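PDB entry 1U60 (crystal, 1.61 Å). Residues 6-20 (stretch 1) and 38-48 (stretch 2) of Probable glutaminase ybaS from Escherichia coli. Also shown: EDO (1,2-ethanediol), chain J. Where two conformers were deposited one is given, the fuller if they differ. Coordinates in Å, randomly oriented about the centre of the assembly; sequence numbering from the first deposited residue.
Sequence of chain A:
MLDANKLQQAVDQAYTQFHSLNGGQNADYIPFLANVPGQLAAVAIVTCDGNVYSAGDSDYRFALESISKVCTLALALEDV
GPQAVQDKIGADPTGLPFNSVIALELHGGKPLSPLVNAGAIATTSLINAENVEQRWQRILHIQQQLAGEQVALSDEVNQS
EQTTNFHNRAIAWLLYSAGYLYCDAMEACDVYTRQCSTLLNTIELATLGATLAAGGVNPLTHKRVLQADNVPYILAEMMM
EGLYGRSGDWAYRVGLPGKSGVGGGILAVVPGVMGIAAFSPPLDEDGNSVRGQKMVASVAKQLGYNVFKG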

# COMPACT_ATOMS: atom_id res chain seq x y z
N LYS A 6 -20.84 19.01 -10.83
CA LYS A 6 -19.84 18.88 -9.75
C LYS A 6 -18.51 18.35 -10.30
O LYS A 6 -17.45 18.78 -9.86
CB LYS A 6 -20.34 18.02 -8.59
CG LYS A 6 -21.37 18.72 -7.73
CD LYS A 6 -21.95 17.82 -6.68
CE LYS A 6 -22.86 18.64 -5.71
NZ LYS A 6 -23.95 17.77 -5.14
N LEU A 7 -18.56 17.45 -11.27
CA LEU A 7 -17.32 16.89 -11.83
C LEU A 7 -16.55 17.92 -12.65
O LEU A 7 -15.34 18.07 -12.50
CB LEU A 7 -17.64 15.66 -12.70
CG LEU A 7 -17.64 14.28 -12.01
CD1 LEU A 7 -18.34 14.19 -10.73
CD2 LEU A 7 -18.20 13.27 -13.00
N GLN A 8 -17.26 18.69 -13.49
CA GLN A 8 -16.60 19.72 -14.23
C GLN A 8 -16.07 20.79 -13.26
O GLN A 8 -14.98 21.29 -13.45
CB GLN A 8 -17.53 20.35 -15.27
CG GLN A 8 -16.79 21.41 -16.10
CD GLN A 8 -15.80 20.79 -17.07
OE1 GLN A 8 -14.63 21.18 -17.13
NE2 GLN A 8 -16.26 19.85 -17.84
N GLN A 9 -16.83 21.12 -12.22
CA GLN A 9 -16.36 22.07 -11.21
C GLN A 9 -15.11 21.61 -10.51
O GLN A 9 -14.24 22.40 -10.21
CB GLN A 9 -17.41 22.34 -10.12
CG GLN A 9 -18.55 23.25 -10.54
CD GLN A 9 -19.57 23.43 -9.42
OE1 GLN A 9 -19.20 23.37 -8.22
NE2 GLN A 9 -20.84 23.68 -9.79
N ALA A 10 -15.04 20.32 -10.21
CA ALA A 10 -13.88 19.76 -9.55
C ALA A 10 -12.63 19.87 -10.39
O ALA A 10 -11.63 20.31 -9.87
CB ALA A 10 -14.13 18.32 -9.13
N VAL A 11 -12.66 19.52 -11.69
CA VAL A 11 -11.47 19.67 -12.51
C VAL A 11 -11.13 21.15 -12.75
O VAL A 11 -9.96 21.50 -12.80
CB VAL A 11 -11.49 18.93 -13.91
CG1 VAL A 11 -11.69 17.42 -13.71
CG2 VAL A 11 -12.52 19.47 -14.83
N ASP A 12 -12.15 21.99 -12.95
CA ASP A 12 -11.94 23.45 -13.06
C ASP A 12 -11.25 24.07 -11.85
O ASP A 12 -10.26 24.80 -11.98
CB ASP A 12 -13.28 24.17 -13.33
CG ASP A 12 -13.77 23.96 -14.77
OD1 ASP A 12 -13.02 23.41 -15.60
OD2 ASP A 12 -14.88 24.36 -15.17
N GLN A 13 -11.73 23.74 -10.66
CA GLN A 13 -11.14 24.27 -9.43
C GLN A 13 -9.75 23.72 -9.17
O GLN A 13 -8.86 24.44 -8.71
CB GLN A 13 -12.08 24.02 -8.25
CG GLN A 13 -13.42 24.74 -8.47
CD GLN A 13 -14.40 24.68 -7.30
OE1 GLN A 13 -14.17 23.98 -6.30
NE2 GLN A 13 -15.51 25.43 -7.43
N ALA A 14 -9.52 22.44 -9.46
CA ALA A 14 -8.17 21.91 -9.31
C ALA A 14 -7.16 22.61 -10.22
O ALA A 14 -6.03 22.85 -9.83
CB ALA A 14 -8.14 20.38 -9.59
N TYR A 15 -7.58 22.85 -11.45
CA TYR A 15 -6.76 23.52 -12.45
C TYR A 15 -6.52 24.97 -11.98
O TYR A 15 -5.40 25.44 -11.94
CB TYR A 15 -7.46 23.51 -13.81
CG TYR A 15 -6.71 24.28 -14.84
CD1 TYR A 15 -5.61 23.75 -15.50
CD2 TYR A 15 -7.10 25.59 -15.16
CE1 TYR A 15 -4.88 24.50 -16.44
CE2 TYR A 15 -6.38 26.34 -16.10
CZ TYR A 15 -5.28 25.79 -16.73
OH TYR A 15 -4.55 26.53 -17.66
N THR A 16 -7.58 25.65 -11.58
CA THR A 16 -7.42 27.08 -11.19
C THR A 16 -6.47 27.21 -10.03
O THR A 16 -5.57 28.05 -10.05
CB THR A 16 -8.75 27.74 -10.87
OG1 THR A 16 -9.60 27.68 -12.03
CG2 THR A 16 -8.57 29.27 -10.51
N GLN A 17 -6.64 26.34 -9.04
CA GLN A 17 -5.89 26.42 -7.81
C GLN A 17 -4.41 26.07 -7.98
O GLN A 17 -3.55 26.62 -7.28
CB GLN A 17 -6.56 25.54 -6.73
CG GLN A 17 -5.81 25.45 -5.41
CD GLN A 17 -6.64 24.87 -4.26
OE1 GLN A 17 -7.80 24.45 -4.45
NE2 GLN A 17 -6.07 24.90 -3.05
N PHE A 18 -4.08 25.16 -8.89
CA PHE A 18 -2.72 24.62 -8.98
C PHE A 18 -1.99 24.74 -10.31
O PHE A 18 -0.81 24.43 -10.34
CB PHE A 18 -2.70 23.12 -8.54
CG PHE A 18 -3.04 22.92 -7.11
CD1 PHE A 18 -2.14 23.28 -6.13
CD2 PHE A 18 -4.26 22.40 -6.73
CE1 PHE A 18 -2.43 23.12 -4.80
CE2 PHE A 18 -4.58 22.24 -5.37
CZ PHE A 18 -3.66 22.60 -4.41
N HIS A 19 -2.64 25.17 -11.40
CA HIS A 19 -2.05 24.97 -12.74
C HIS A 19 -0.72 25.72 -12.93
O HIS A 19 0.10 25.32 -13.77
CB HIS A 19 -3.00 25.32 -13.92
CG HIS A 19 -3.23 26.79 -14.11
ND1 HIS A 19 -2.22 27.67 -14.43
CD2 HIS A 19 -4.35 27.53 -14.01
CE1 HIS A 19 -2.70 28.89 -14.50
NE2 HIS A 19 -4.00 28.83 -14.26
N SER A 20 -0.56 26.81 -12.19
CA SER A 20 0.61 27.70 -12.34
C SER A 20 1.55 27.62 -11.13
O SER A 20 2.43 28.47 -10.95
CB SER A 20 0.15 29.13 -12.50
OG SER A 20 -0.42 29.58 -11.28
C1 EDO J . 1.81 26.53 -24.86
O1 EDO J . 1.11 27.06 -23.75
C2 EDO J . 3.19 26.08 -24.43
O2 EDO J . 4.22 26.57 -25.27
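Stretch 2 38-48: GQLAAVAIVTC

Stretch 2 enters as a loop, becomes a β-strand over residues 42-47, and leaves the strand at C48. It packs against the helix of stretch 1 and runs nearly antiparallel to it. The two axes cross at 162° and approach to 8.1 Å. Because the directions are opposed, the start of stretch 2 lies by the end of stretch 1, with A41 near H19, and T47 lies by L7.

The strand backbone is extended, so its side chains alternate. V43, I45 and T47 point their CA-to-CB bonds toward the helix, as does A41 just before the strand. A42, A44 and V46 point away.

V43 covers the most surface. Its CA lies 6.1 Å from the CA of V11. With chi1 in the p well, its CG1 sits 3.5 Å from V11 O and 4.0 Å from Y15 CB, so one methyl touches two successive turns of the helix. V11 O also accepts the backbone hydrogen bond from Y15 N, at 3.1 Å.

V11 is the matching residue on the helix. Its CB is 4.1 Å from V43 CG1, and its CG1 is 3.7 Å from I45 CD1. V11 therefore bridges two inward-facing residues of the strand.

I45 continues the apolar row. Its chi angles are m and t, and its CD1 also lies 4.0 Å from L7 CG. Beyond it, T47 CG2 meets L7 CD2 at 3.7 Å.

At the other end, A41 CB packs 3.7 Å from H19 O. Y15 presents its ring edge to A41 O, with CE1 3.5 Å from that oxygen.

No direct hydrogen bond joins the stretches. One water does, donating to H19 O at 2.7 Å and to Q39 O at 2.6 Å. The contact buries 441 Å², counting both sides, and is mainly apolar packing.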

# COMPACT_ATOMS: atom_id res chain seq x y z
N GLY A 38 7.34 24.02 -19.92
CA GLY A 38 7.13 23.71 -18.51
C GLY A 38 5.83 24.20 -17.90
O GLY A 38 5.41 23.64 -16.89
N GLN A 39 5.17 25.17 -18.55
CA GLN A 39 3.94 25.72 -18.04
C GLN A 39 2.69 24.88 -18.39
O GLN A 39 1.61 25.18 -17.88
CB GLN A 39 3.74 27.17 -18.51
CG GLN A 39 3.23 27.42 -19.88
CD GLN A 39 4.20 27.04 -20.97
OE1 GLN A 39 5.41 26.89 -20.74
NE2 GLN A 39 3.65 26.89 -22.19
N LEU A 40 2.82 23.93 -19.30
CA LEU A 40 1.68 23.11 -19.69
C LEU A 40 1.14 22.39 -18.47
O LEU A 40 1.92 21.86 -17.67
CB LEU A 40 2.08 22.11 -20.73
CG LEU A 40 2.56 22.64 -22.06
CD1 LEU A 40 3.20 21.54 -22.93
CD2 LEU A 40 1.39 23.33 -22.78
N ALA A 41 -0.19 22.31 -18.39
CA ALA A 41 -0.85 21.71 -17.25
C ALA A 41 -2.28 21.34 -17.59
O ALA A 41 -2.99 22.13 -18.24
CB ALA A 41 -0.84 22.68 -16.12
N ALA A 42 -2.73 20.14 -17.15
CA ALA A 42 -4.05 19.62 -17.44
C ALA A 42 -4.49 18.69 -16.36
O ALA A 42 -3.66 18.09 -15.65
CB ALA A 42 -4.08 18.93 -18.79
N VAL A 43 -5.80 18.59 -16.22
CA VAL A 43 -6.41 17.62 -15.34
C VAL A 43 -7.72 17.14 -15.97
O VAL A 43 -8.43 17.89 -16.68
CB VAL A 43 -6.61 18.17 -13.93
CG1 VAL A 43 -7.41 19.48 -13.96
CG2 VAL A 43 -7.25 17.16 -13.05
N ALA A 44 -8.02 15.86 -15.78
CA ALA A 44 -9.22 15.27 -16.38
C ALA A 44 -9.81 14.15 -15.53
O ALA A 44 -9.10 13.45 -14.86
CB ALA A 44 -8.93 14.70 -17.80
N ILE A 45 -11.12 13.95 -15.70
CA ILE A 45 -11.85 12.80 -15.23
C ILE A 45 -12.47 12.08 -16.44
O ILE A 45 -13.01 12.70 -17.35
CB ILE A 45 -13.02 13.25 -14.34
CG1 ILE A 45 -12.55 13.86 -13.03
CG2 ILE A 45 -14.01 12.12 -14.11
CD1 ILE A 45 -13.62 14.63 -12.25
N VAL A 46 -12.35 10.75 -16.43
CA VAL A 46 -13.13 9.91 -17.29
C VAL A 46 -13.91 8.94 -16.39
O VAL A 46 -13.31 8.18 -15.64
CB VAL A 46 -12.28 9.16 -18.30
CG1 VAL A 46 -13.22 8.20 -19.12
CG2 VAL A 46 -11.57 10.17 -19.23
N THR A 47 -15.24 8.98 -16.46
CA THR A 47 -16.05 8.16 -15.56
C THR A 47 -16.27 6.78 -16.13
O THR A 47 -16.08 6.58 -17.32
CB THR A 47 -17.45 8.80 -15.28
OG1 THR A 47 -18.30 8.71 -16.44
CG2 THR A 47 -17.31 10.30 -14.99
N CYS A 48 -16.69 5.86 -15.27
CA CYS A 48 -17.02 4.50 -15.69
C CYS A 48 -18.18 4.44 -16.64
O CYS A 48 -18.38 3.43 -17.33
CB CYS A 48 -17.30 3.64 -14.45
SG CYS A 48 -15.72 3.33 -13.68
O HOH W 1 1.42 26.59 -15.75